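Local coordinates for putative capsular polysaccharide biosynthesis protein (Streptococcus pneumoniae serotype 4, PDB 6EWJ), which probably acts as a pyridoxal-phosphate-dependent sugar aminotransferase in the biosynthesis of pneumococcal teichoic acid, at residues Val83-Met88 and Ser95-Val100; Thr103-Asp108 and Glu122-Glu127; Met116-Leu121 and Ile140-Asp145; Gln149-Lys154 and Ile171-Asp176. All blocks are in the same frame, centred on the assembly; numbering follows the deposited sequence.

How the interactions relate
The four contacts lie on or beside one mixed sheet. Interactions 1 and 2 share its parallel neighbours 82-86 and 103-107, joined by V83 O to V105 N at 2.9 Å; their centres are about 11 Å apart. Helix 118-124 serves both interaction 2 and interaction 3, and D108 O meets D117 N at 3.0 Å where they touch. Interactions 3 and 4 share helix 144-153, with centres about 10 Å apart. None reaches the cofactor pocket directly. Interactions 1 and 3 come nearest to it: the side chains of I97 and C142 lie about 10 Å from those of T65 and H179, which bind pyridoxal phosphate, absent from this chain.

Interaction 1. Residues Val83-Met88 and Ser95-Val100; sequences VIVPAM and SVITHV
I97 inserts its whole side chain against V83 and V85, joining helix 92-99 to strand 82-86 within a beta-alpha-beta unit that strand 103-107 completes. The contact is wholly apolar and buried. The side chains of V83 and I97 meet at a slant: CG1 of I97 lies 3.8 Å from CB of V83, and the CG2 methyls of I97 and V83 are 3.9 Å apart. Branching at CB gives both residues breadth close to the backbone, which suits a helix resting on a sheet, and P104 of the next strand touches I97 as well.

Polar bonds serve the helix itself. S95 O accepts twice, from H99 N at 3.0 Å and from T98 OG1 at 2.7 Å, the hydroxyl lying in the carbonyl plane on a lone pair, so the threonine's polar end is satisfied by its own helix. H99 faces the dimer interface, where NE2 bonds to P260 O and the ring stacks with Y262, both of the second subunit.

I97 is extended about CB-CG1 (chi2 164°), carrying its end methyl to both valines. CD1 lies 3.7 Å from CG1 of V83 and meets CG1 of V85 tip to tip at 3.4 Å, closer than two methyl carbons normally approach.

Interaction 2. Residues Thr103-Asp108 and Glu122-Glu127; sequences TPVMVD and EQAITE
A124 offers a single methyl to two valines of strand 103-107, V105 and V107. The contacts are purely apolar: CB of A124 lies 4.0 Å from CG1 of V105 and 3.8 Å from CG2 of V107. Both valines hold CG1 anti to the backbone N (chi1 177° and 178°), yet they use different branches. CG1 of V105 leans beside its carbonyl carbon and CG2 of V107 beside its backbone N, so the two methyls incline toward each other along the strand, and the alanine methyl settles over the interval between them. A small residue suits this place on helix 118-124, since it lets the backbone come close to the strand, with the CA atoms of V107 and A124 7.2 Å apart. This helix lies in the connection from strand 103-107 to strand 129-132, which crosses over strand 82-86 between them in the sheet.

Polar links lie around this patch. I125 N bonds to E122 O at 3.3 Å, T126 OG1 bonds to E82 OE1 on the neighbouring strand 82-86, and E122 forms a salt bridge with R146. With no hydrogen bond between the two segments, the contact rests on dispersion and on partial shielding from water, V107 being its buried member.

Interaction 3. Residues Met116-Leu121 and Ile140-Asp145; sequences MDYDLL and IVCDYD
Y118 reaches across from the start of helix 118-124 to C142 and D143, where helix 144-153 is about to begin; the contact thus joins two helix starts, each preceded by an aspartate in the N-cap position. From CB the chain turns with CG anti to the carbonyl carbon, which swings the ring out of its own helix toward residues 140-145. L121 CD2 abuts the ring's CD1 edge. M116 O stands 3.1 Å above one face, nearer its margin than its centre. Farther out, CE2 lies 4.0 Å from CB of D143; the two side chains meet at a slant, with the ring and carboxylate planes 87° apart. At the tip, OH approaches CB of C142 at 3.5 Å and SG at 3.9 Å.

The polar partner of this hydroxyl is E115 OE1, which also bonds to D143 N. One carboxylate oxygen therefore ties the tyrosine tip to the backbone of the other segment. Tyrosine suits the place because it is long enough to span the distance, flat enough to fit between its neighbours and polar at the end that meets E115. Small C142 lets that end come close.

D143 is also the centre of an inverse gamma turn, with a weak bond from Y144 N to C142 O. Just before Y118 in the chain, D117 caps the helix: OD1 receives L120 N at 3.0 Å, nearly straight at 169°, from 52° above the carboxylate plane.

Interaction 4. Residues Gln149-Lys154 and Ile171-Asp176; sequences QVVEKK and IVIVSD
I171 meets V151 of helix 144-153 just before strand 172-177 begins. A water links their backbones: it accepts from I171 N at 2.6 Å and donates to V151 O at 3.1 Å, so I171 N and V151 O are joined through the water, the two segments having no direct hydrogen bond. Beside this bridge, CB of I171 lies 3.7 Å from CG1 of V151, and CG2 of I171 reaches the same methyl at 3.9 Å. The isoleucine thus presents its broad, branched root to the helix, while its longer arm extends to I125.

V172 points away from the helix, to the other face of the sheet. I173 turns back. Its CG1 stands anti to its carbonyl carbon (chi1 -57°), and the extended chain beyond brings CD1 to 3.8 Å from CG1 of V151, a methyl that therefore touches both isoleucines. Such beta-branched residues favour the extended backbone of a strand and give a helix a wide hydrocarbon surface to rest on. Helix 144-153 lies in the connection between parallel neighbours 129-132 and 172-177, and its packing on them belongs to the alpha/beta/alpha large domain of fold-type I pyridoxal-phosphate enzymes; V151 touches I132 of the earlier strand as well.

Farther along the strand, beyond the helix, the carboxylate of D176 is held at both oxygens, OD2 by the hydroxyl of S93 and OD1 by A178 N.

Interaction 1. Residues Val83-Met88 and Ser95-Val100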
loop_
_atom_site.group_PDB
_atom_site.type_symbol
_atom_site.label_atom_id
_atom_site.label_comp_id
_atom_site.label_asym_id
_atom_site.label_seq_id
_atom_site.Cartn_x
_atom_site.Cartn_y
_atom_site.Cartn_z
ATOM N N VAL A 83 -3.163 11.176 20.347
ATOM C CA VAL A 83 -3.166 9.713 20.374
ATOM C C VAL A 83 -2.047 9.257 21.247
ATOM O O VAL A 83 -0.898 9.612 21.018
ATOM C CB VAL A 83 -2.979 9.058 18.986
ATOM C CG1 VAL A 83 -3.018 7.535 19.098
ATOM C CG2 VAL A 83 -4.020 9.564 18.038
ATOM N N ILE A 84 -2.378 8.449 22.237
ATOM C CA ILE A 84 -1.391 7.989 23.178
ATOM C C ILE A 84 -0.746 6.686 22.701
ATOM O O ILE A 84 -1.439 5.737 22.317
ATOM C CB ILE A 84 -2.005 7.817 24.586
ATOM C CG1 ILE A 84 -2.221 9.195 25.203
ATOM C CG2 ILE A 84 -1.115 6.968 25.452
ATOM C CD1 ILE A 84 -3.004 9.239 26.488
ATOM N N VAL A 85 0.570 6.636 22.789
ATOM C CA VAL A 85 1.345 5.462 22.461
ATOM C C VAL A 85 2.430 5.251 23.526
ATOM O O VAL A 85 2.886 6.213 24.127
ATOM C CB VAL A 85 2.064 5.562 21.117
ATOM C CG1 VAL A 85 1.051 5.652 20.012
ATOM C CG2 VAL A 85 3.014 6.773 21.028
ATOM N N PRO A 86 2.885 4.000 23.711
ATOM C CA PRO A 86 4.047 3.828 24.572
ATOM C C PRO A 86 5.310 4.416 23.999
ATOM O O PRO A 86 5.462 4.484 22.770
ATOM C CB PRO A 86 4.172 2.310 24.700
ATOM C CG PRO A 86 2.871 1.717 24.215
ATOM C CD PRO A 86 2.364 2.719 23.215
ATOM N N ALA A 87 6.203 4.853 24.902
ATOM C CA ALA A 87 7.534 5.330 24.525
ATOM C C ALA A 87 8.400 4.173 24.021
ATOM O O ALA A 87 9.302 4.389 23.184
ATOM C CB ALA A 87 8.177 6.051 25.685
ATOM N N MET A 88 8.045 2.941 24.426
ATOM C CA MET A 88 8.733 1.723 24.058
ATOM C C MET A 88 7.855 0.971 23.075
ATOM O O MET A 88 6.990 0.168 23.443
ATOM C CB MET A 88 9.021 0.875 25.310
ATOM C CG MET A 88 9.466 -0.587 25.056
ATOM S SD MET A 88 10.911 -0.657 23.996
ATOM C CE MET A 88 12.012 0.321 24.992
ATOM N N SER A 95 4.105 6.511 13.806
ATOM C CA SER A 95 4.162 7.233 12.545
ATOM C C SER A 95 2.789 7.459 11.931
ATOM O O SER A 95 2.530 8.514 11.364
ATOM C CB SER A 95 5.012 6.480 11.528
ATOM O OG SER A 95 4.475 5.218 11.245
ATOM N N VAL A 96 1.896 6.509 12.101
ATOM C CA VAL A 96 0.536 6.661 11.551
ATOM C C VAL A 96 -0.243 7.813 12.177
ATOM O O VAL A 96 -1.137 8.362 11.553
ATOM C CB VAL A 96 -0.283 5.335 11.648
ATOM C CG1 VAL A 96 0.403 4.182 10.886
ATOM C CG2 VAL A 96 -0.562 4.945 13.061
ATOM N N ILE A 97 0.086 8.151 13.429
ATOM C CA ILE A 97 -0.528 9.272 14.123
ATOM C C ILE A 97 -0.170 10.534 13.381
ATOM O O ILE A 97 -1.042 11.389 13.094
ATOM C CB ILE A 97 -0.052 9.375 15.571
ATOM C CG1 ILE A 97 -0.386 8.071 16.339
ATOM C CG2 ILE A 97 -0.694 10.581 16.244
ATOM C CD1 ILE A 97 0.349 7.913 17.639
ATOM N N THR A 98 1.099 10.640 12.995
ATOM C CA THR A 98 1.546 11.841 12.277
ATOM C C THR A 98 0.951 11.836 10.869
ATOM O O THR A 98 0.648 12.911 10.323
ATOM C CB THR A 98 3.075 11.992 12.240
ATOM O OG1 THR A 98 3.651 10.955 11.451
ATOM C CG2 THR A 98 3.664 11.930 13.658
ATOM N N HIS A 99 0.757 10.658 10.282
ATOM C CA HIS A 99 0.160 10.575 8.954
ATOM C C HIS A 99 -1.207 11.199 8.849
ATOM O O HIS A 99 -1.505 11.881 7.850
ATOM C CB HIS A 99 0.067 9.154 8.445
ATOM C CG HIS A 99 1.395 8.516 8.202
ATOM N ND1 HIS A 99 1.516 7.211 7.780
ATOM C CD2 HIS A 99 2.660 8.997 8.318
ATOM C CE1 HIS A 99 2.791 6.901 7.664
ATOM N NE2 HIS A 99 3.511 7.961 8.029
ATOM N N VAL A 100 -2.038 11.013 9.869
ATOM C CA VAL A 100 -3.378 11.587 9.876
ATOM C C VAL A 100 -3.402 13.000 10.433
ATOM O O VAL A 100 -4.445 13.640 10.500
ATOM C CB VAL A 100 -4.385 10.677 10.644
ATOM C CG1 VAL A 100 -4.405 9.315 10.038
ATOM C CG2 VAL A 100 -4.061 10.611 12.144
#

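Interaction 2. Residues Thr103-Asp108 and Glu122-Glu127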
loop_
_atom_site.group_PDB
_atom_site.type_symbol
_atom_site.label_atom_id
_atom_site.label_comp_id
_atom_site.label_asym_id
_atom_site.label_seq_id
_atom_site.Cartn_x
_atom_site.Cartn_y
_atom_site.Cartn_z
ATOM N N THR A 103 -1.546 14.458 17.017
ATOM C CA THR A 103 -0.389 14.681 17.868
ATOM C C THR A 103 -0.094 13.439 18.691
ATOM O O THR A 103 -0.928 13.017 19.509
ATOM C CB THR A 103 -0.621 15.874 18.800
ATOM O OG1 THR A 103 -1.020 17.002 18.023
ATOM C CG2 THR A 103 0.676 16.240 19.566
ATOM N N PRO A 104 1.081 12.810 18.469
ATOM C CA PRO A 104 1.409 11.686 19.368
ATOM C C PRO A 104 1.680 12.173 20.788
ATOM O O PRO A 104 2.237 13.257 20.952
ATOM C CB PRO A 104 2.697 11.123 18.778
ATOM C CG PRO A 104 2.789 11.719 17.380
ATOM C CD PRO A 104 2.127 13.050 17.465
ATOM N N VAL A 105 1.229 11.404 21.782
ATOM C CA VAL A 105 1.539 11.620 23.170
ATOM C C VAL A 105 2.132 10.309 23.707
ATOM O O VAL A 105 1.459 9.288 23.743
ATOM C CB VAL A 105 0.278 11.959 23.994
ATOM C CG1 VAL A 105 0.629 12.113 25.453
ATOM C CG2 VAL A 105 -0.377 13.223 23.494
ATOM N N MET A 106 3.395 10.340 24.109
ATOM C CA MET A 106 4.098 9.146 24.546
ATOM C C MET A 106 3.982 9.015 26.051
ATOM O O MET A 106 3.943 10.038 26.765
ATOM C CB MET A 106 5.573 9.219 24.123
ATOM C CG MET A 106 5.761 9.271 22.617
ATOM S SD MET A 106 7.503 9.124 22.162
ATOM C CE MET A 106 7.328 9.663 20.463
ATOM N N VAL A 107 3.921 7.768 26.505
ATOM C CA VAL A 107 3.812 7.462 27.937
ATOM C C VAL A 107 4.911 6.469 28.300
ATOM O O VAL A 107 5.141 5.513 27.570
ATOM C CB VAL A 107 2.434 6.889 28.288
ATOM C CG1 VAL A 107 2.352 6.537 29.761
ATOM C CG2 VAL A 107 1.344 7.893 27.950
ATOM N N ASP A 108 5.567 6.708 29.445
ATOM C CA ASP A 108 6.650 5.855 29.891
ATOM C C ASP A 108 6.110 4.505 30.327
ATOM O O ASP A 108 4.896 4.357 30.583
ATOM C CB ASP A 108 7.467 6.493 31.048
ATOM C CG ASP A 108 8.882 5.961 31.129
ATOM O OD1 ASP A 108 9.312 5.185 30.228
ATOM O OD2 ASP A 108 9.603 6.346 32.066
ATOM N N GLU A 122 -3.084 7.587 32.664
ATOM C CA GLU A 122 -4.156 8.448 33.196
ATOM C C GLU A 122 -3.778 9.936 33.159
ATOM O O GLU A 122 -4.563 10.777 32.698
ATOM C CB GLU A 122 -4.531 8.073 34.651
ATOM C CG GLU A 122 -5.415 6.861 34.754
ATOM C CD GLU A 122 -5.744 6.486 36.180
ATOM O OE1 GLU A 122 -5.546 7.302 37.096
ATOM O OE2 GLU A 122 -6.229 5.367 36.402
ATOM N N GLN A 123 -2.578 10.247 33.650
ATOM C CA GLN A 123 -2.089 11.637 33.673
ATOM C C GLN A 123 -1.956 12.273 32.287
ATOM O O GLN A 123 -2.201 13.448 32.143
ATOM C CB GLN A 123 -0.728 11.723 34.336
ATOM C CG GLN A 123 -0.715 11.418 35.812
ATOM C CD GLN A 123 0.695 11.438 36.377
ATOM O OE1 GLN A 123 1.584 12.141 35.856
ATOM N NE2 GLN A 123 0.913 10.686 37.461
ATOM N N ALA A 124 -1.564 11.478 31.296
ATOM C CA ALA A 124 -1.379 11.964 29.926
ATOM C C ALA A 124 -2.686 12.237 29.175
ATOM O O ALA A 124 -2.667 12.925 28.138
ATOM C CB ALA A 124 -0.541 10.978 29.131
ATOM N N ILE A 125 -3.805 11.753 29.692
ATOM C CA ILE A 125 -5.120 11.979 29.063
ATOM C C ILE A 125 -5.584 13.439 29.189
ATOM O O ILE A 125 -5.531 14.034 30.253
ATOM C CB ILE A 125 -6.193 10.974 29.604
ATOM C CG1 ILE A 125 -5.928 9.598 29.011
ATOM C CG2 ILE A 125 -7.616 11.410 29.283
ATOM C CD1 ILE A 125 -6.686 8.456 29.653
ATOM N N THR A 126 -6.065 13.990 28.064
ATOM C CA THR A 126 -6.623 15.348 28.009
ATOM C C THR A 126 -7.948 15.337 27.239
ATOM O O THR A 126 -8.423 14.284 26.793
ATOM C CB THR A 126 -5.665 16.349 27.307
ATOM O OG1 THR A 126 -5.647 16.101 25.891
ATOM C CG2 THR A 126 -4.241 16.265 27.877
ATOM N N GLU A 127 -8.532 16.529 27.103
ATOM C CA GLU A 127 -9.748 16.724 26.322
ATOM C C GLU A 127 -9.548 16.436 24.835
ATOM O O GLU A 127 -10.509 16.153 24.130
ATOM C CB GLU A 127 -10.292 18.128 26.529
ATOM C CG GLU A 127 -10.593 18.413 27.990
ATOM C CD GLU A 127 -11.894 19.149 28.282
ATOM O OE1 GLU A 127 -12.816 19.160 27.425
ATOM O OE2 GLU A 127 -12.010 19.695 29.412
#

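Interaction 3. Residues Met116-Leu121 and Ile140-Asp145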
loop_
_atom_site.group_PDB
_atom_site.type_symbol
_atom_site.label_atom_id
_atom_site.label_comp_id
_atom_site.label_asym_id
_atom_site.label_seq_id
_atom_site.Cartn_x
_atom_site.Cartn_y
_atom_site.Cartn_z
ATOM N N MET A 116 2.848 0.195 29.340
ATOM C CA MET A 116 2.735 1.555 29.842
ATOM C C MET A 116 2.445 1.534 31.354
ATOM O O MET A 116 1.728 0.638 31.869
ATOM C CB MET A 116 1.637 2.327 29.136
ATOM C CG MET A 116 2.032 2.795 27.752
ATOM S SD MET A 116 0.759 3.731 26.921
ATOM C CE MET A 116 -0.415 2.393 26.570
ATOM N N ASP A 117 3.066 2.479 32.060
ATOM C CA ASP A 117 2.696 2.795 33.410
ATOM C C ASP A 117 1.319 3.436 33.301
ATOM O O ASP A 117 1.170 4.481 32.692
ATOM C CB ASP A 117 3.755 3.741 34.016
ATOM C CG ASP A 117 3.417 4.216 35.410
ATOM O OD1 ASP A 117 2.239 4.475 35.712
ATOM O OD2 ASP A 117 4.364 4.397 36.196
ATOM N N TYR A 118 0.299 2.769 33.862
ATOM C CA TYR A 118 -1.096 3.157 33.602
ATOM C C TYR A 118 -1.531 4.342 34.419
ATOM O O TYR A 118 -2.563 4.922 34.121
ATOM C CB TYR A 118 -2.054 1.936 33.761
ATOM C CG TYR A 118 -1.778 0.906 32.712
ATOM C CD1 TYR A 118 -2.070 1.173 31.376
ATOM C CD2 TYR A 118 -1.144 -0.287 33.002
ATOM C CE1 TYR A 118 -1.816 0.266 30.378
ATOM C CE2 TYR A 118 -0.858 -1.205 31.987
ATOM C CZ TYR A 118 -1.189 -0.898 30.647
ATOM O OH TYR A 118 -0.925 -1.766 29.579
ATOM N N ASP A 119 -0.763 4.655 35.469
ATOM C CA ASP A 119 -0.969 5.869 36.238
ATOM C C ASP A 119 -0.518 7.034 35.385
ATOM O O ASP A 119 -1.242 8.026 35.273
ATOM C CB ASP A 119 -0.166 5.861 37.543
ATOM C CG ASP A 119 -0.610 4.752 38.496
ATOM O OD1 ASP A 119 -1.839 4.515 38.615
ATOM O OD2 ASP A 119 0.265 4.157 39.168
ATOM N N LEU A 120 0.672 6.902 34.801
ATOM C CA LEU A 120 1.173 7.942 33.901
ATOM C C LEU A 120 0.282 8.064 32.652
ATOM O O LEU A 120 0.105 9.153 32.138
ATOM C CB LEU A 120 2.621 7.675 33.515
ATOM C CG LEU A 120 3.703 7.812 34.607
ATOM C CD1 LEU A 120 5.053 7.448 34.020
ATOM C CD2 LEU A 120 3.759 9.210 35.215
ATOM N N LEU A 121 -0.297 6.946 32.202
ATOM C CA LEU A 121 -1.308 6.977 31.113
ATOM C C LEU A 121 -2.520 7.828 31.466
ATOM O O LEU A 121 -2.911 8.719 30.703
ATOM C CB LEU A 121 -1.772 5.572 30.788
ATOM C CG LEU A 121 -2.924 5.400 29.775
ATOM C CD1 LEU A 121 -2.545 6.057 28.493
ATOM C CD2 LEU A 121 -3.253 3.972 29.509
ATOM N N ILE A 140 2.819 -10.747 23.994
ATOM C CA ILE A 140 2.280 -10.572 25.326
ATOM C C ILE A 140 1.251 -9.422 25.312
ATOM O O ILE A 140 1.601 -8.284 25.029
ATOM C CB ILE A 140 3.422 -10.249 26.303
ATOM C CG1 ILE A 140 4.494 -11.359 26.232
ATOM C CG2 ILE A 140 2.888 -10.116 27.723
ATOM C CD1 ILE A 140 5.844 -10.936 26.748
ATOM N N VAL A 141 -0.008 -9.741 25.694
ATOM C CA VAL A 141 -1.122 -8.818 25.575
ATOM C C VAL A 141 -1.135 -7.955 26.813
ATOM O O VAL A 141 -0.897 -8.465 27.902
ATOM C CB VAL A 141 -2.484 -9.556 25.448
ATOM C CG1 VAL A 141 -3.647 -8.576 25.469
ATOM C CG2 VAL A 141 -2.524 -10.333 24.130
ATOM N N CYS A 142 -1.429 -6.659 26.657
ATOM C CA CYS A 142 -1.523 -5.729 27.786
ATOM C C CYS A 142 -2.678 -5.974 28.811
ATOM O O CYS A 142 -3.586 -6.766 28.594
ATOM C CB CYS A 142 -1.612 -4.307 27.275
ATOM S SG CYS A 142 -0.069 -3.819 26.409
ATOM N N ASP A 143 -2.623 -5.243 29.911
ATOM C CA ASP A 143 -3.603 -5.330 31.021
ATOM C C ASP A 143 -4.870 -4.589 30.591
ATOM O O ASP A 143 -5.071 -3.415 30.924
ATOM C CB ASP A 143 -2.919 -4.667 32.251
ATOM C CG ASP A 143 -3.685 -4.773 33.528
ATOM O OD1 ASP A 143 -4.770 -5.375 33.588
ATOM O OD2 ASP A 143 -3.179 -4.145 34.502
ATOM N N TYR A 144 -5.702 -5.262 29.792
ATOM C CA TYR A 144 -6.903 -4.611 29.239
ATOM C C TYR A 144 -7.933 -4.235 30.303
ATOM O O TYR A 144 -8.573 -3.205 30.167
ATOM C CB TYR A 144 -7.484 -5.367 28.042
ATOM C CG TYR A 144 -6.770 -4.974 26.782
ATOM C CD1 TYR A 144 -5.614 -5.630 26.383
ATOM C CD2 TYR A 144 -7.206 -3.870 26.030
ATOM C CE1 TYR A 144 -4.938 -5.251 25.227
ATOM C CE2 TYR A 144 -6.530 -3.468 24.887
ATOM C CZ TYR A 144 -5.405 -4.164 24.493
ATOM O OH TYR A 144 -4.712 -3.768 23.382
ATOM N N ASP A 145 -8.065 -5.008 31.382
ATOM C CA ASP A 145 -8.948 -4.592 32.445
ATOM C C ASP A 145 -8.571 -3.212 32.968
ATOM O O ASP A 145 -9.447 -2.389 33.174
ATOM C CB ASP A 145 -8.985 -5.598 33.609
ATOM C CG ASP A 145 -9.701 -6.912 33.229
ATOM O OD1 ASP A 145 -10.291 -7.009 32.145
ATOM O OD2 ASP A 145 -9.641 -7.847 34.059
#

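Interaction 4. Residues Gln149-Lys154 and Ile171-Asp176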
loop_
_atom_site.group_PDB
_atom_site.type_symbol
_atom_site.label_atom_id
_atom_site.label_comp_id
_atom_site.label_asym_id
_atom_site.label_seq_id
_atom_site.Cartn_x
_atom_site.Cartn_y
_atom_site.Cartn_z
ATOM N N GLN A 149 -10.621 0.457 32.393
ATOM C CA GLN A 149 -10.909 1.230 33.641
ATOM C C GLN A 149 -10.443 2.683 33.508
ATOM O O GLN A 149 -11.172 3.598 33.858
ATOM C CB GLN A 149 -10.224 0.572 34.848
ATOM C CG GLN A 149 -10.839 -0.761 35.259
ATOM C CD GLN A 149 -10.014 -1.546 36.303
ATOM O OE1 GLN A 149 -8.909 -1.163 36.671
ATOM N NE2 GLN A 149 -10.557 -2.672 36.758
ATOM N N VAL A 150 -9.253 2.882 32.920
ATOM C CA VAL A 150 -8.712 4.241 32.675
ATOM C C VAL A 150 -9.614 5.078 31.769
ATOM O O VAL A 150 -9.983 6.197 32.134
ATOM C CB VAL A 150 -7.296 4.216 32.076
ATOM C CG1 VAL A 150 -6.887 5.598 31.594
ATOM C CG2 VAL A 150 -6.290 3.678 33.085
ATOM N N VAL A 151 -9.989 4.536 30.608
ATOM C CA VAL A 151 -10.812 5.311 29.652
ATOM C C VAL A 151 -12.195 5.644 30.221
ATOM O O VAL A 151 -12.721 6.738 30.005
ATOM C CB VAL A 151 -10.941 4.654 28.263
ATOM C CG1 VAL A 151 -9.561 4.444 27.641
ATOM C CG2 VAL A 151 -11.716 3.351 28.318
ATOM N N GLU A 152 -12.763 4.689 30.954
ATOM C CA GLU A 152 -14.022 4.898 31.665
ATOM C C GLU A 152 -13.902 5.963 32.722
ATOM O O GLU A 152 -14.791 6.801 32.832
ATOM C CB GLU A 152 -14.456 3.608 32.322
ATOM C CG GLU A 152 -15.762 3.673 33.111
ATOM C CD GLU A 152 -16.973 4.101 32.302
ATOM O OE1 GLU A 152 -17.082 3.893 31.064
ATOM O OE2 GLU A 152 -17.829 4.694 32.958
ATOM N N LYS A 153 -12.829 5.902 33.508
ATOM C CA LYS A 153 -12.589 6.865 34.581
ATOM C C LYS A 153 -12.495 8.291 34.049
ATOM O O LYS A 153 -12.989 9.215 34.675
ATOM C CB LYS A 153 -11.318 6.508 35.367
ATOM C CG LYS A 153 -10.934 7.527 36.429
ATOM C CD LYS A 153 -9.676 7.145 37.234
ATOM C CE LYS A 153 -9.658 7.831 38.590
ATOM N NZ LYS A 153 -8.289 7.789 39.173
ATOM N N LYS A 154 -11.854 8.454 32.889
ATOM C CA LYS A 154 -11.656 9.775 32.273
ATOM C C LYS A 154 -12.719 10.154 31.251
ATOM O O LYS A 154 -12.539 11.123 30.515
ATOM C CB LYS A 154 -10.269 9.816 31.615
ATOM C CG LYS A 154 -9.121 9.581 32.574
ATOM C CD LYS A 154 -9.023 10.697 33.602
ATOM C CE LYS A 154 -7.648 10.752 34.221
ATOM N NZ LYS A 154 -7.491 11.935 35.115
ATOM N N ILE A 171 -12.560 7.474 24.887
ATOM C CA ILE A 171 -11.306 7.127 24.213
ATOM C C ILE A 171 -11.432 5.721 23.640
ATOM O O ILE A 171 -11.885 4.813 24.323
ATOM C CB ILE A 171 -10.096 7.213 25.178
ATOM C CG1 ILE A 171 -9.827 8.670 25.566
ATOM C CG2 ILE A 171 -8.827 6.666 24.522
ATOM C CD1 ILE A 171 -8.974 8.867 26.797
ATOM N N VAL A 172 -11.014 5.552 22.389
ATOM C CA VAL A 172 -11.070 4.264 21.714
ATOM C C VAL A 172 -9.717 3.591 21.916
ATOM O O VAL A 172 -8.644 4.251 21.760
ATOM C CB VAL A 172 -11.452 4.431 20.217
ATOM C CG1 VAL A 172 -11.326 3.104 19.466
ATOM C CG2 VAL A 172 -12.869 4.983 20.071
ATOM N N ILE A 173 -9.736 2.286 22.236
ATOM C CA ILE A 173 -8.511 1.557 22.466
ATOM C C ILE A 173 -8.222 0.675 21.303
ATOM O O ILE A 173 -9.004 -0.209 21.021
ATOM C CB ILE A 173 -8.531 0.734 23.768
ATOM C CG1 ILE A 173 -8.828 1.654 24.953
ATOM C CG2 ILE A 173 -7.181 0.058 23.953
ATOM C CD1 ILE A 173 -8.930 0.943 26.282
ATOM N N VAL A 174 -7.083 0.925 20.647
ATOM C CA VAL A 174 -6.701 0.241 19.425
ATOM C C VAL A 174 -5.446 -0.554 19.704
ATOM O O VAL A 174 -4.360 0.019 19.894
ATOM C CB VAL A 174 -6.418 1.227 18.296
ATOM C CG1 VAL A 174 -5.901 0.503 17.058
ATOM C CG2 VAL A 174 -7.670 2.050 18.012
ATOM N N SER A 175 -5.561 -1.870 19.651
ATOM C CA SER A 175 -4.417 -2.750 19.856
ATOM C C SER A 175 -3.469 -2.813 18.662
ATOM O O SER A 175 -3.898 -3.213 17.547
ATOM C CB SER A 175 -4.885 -4.189 20.146
ATOM O OG SER A 175 -3.739 -5.061 20.180
ATOM N N ASP A 176 -2.190 -2.485 18.882
ATOM C CA ASP A 176 -1.161 -2.910 17.960
ATOM C C ASP A 176 -0.745 -4.333 18.248
ATOM O O ASP A 176 0.116 -4.589 19.095
ATOM C CB ASP A 176 0.045 -1.970 17.964
ATOM C CG ASP A 176 1.120 -2.405 16.988
ATOM O OD1 ASP A 176 1.005 -3.478 16.350
ATOM O OD2 ASP A 176 2.135 -1.670 16.849
HETATM O O HOH W 1 -12.751 8.300 27.348
#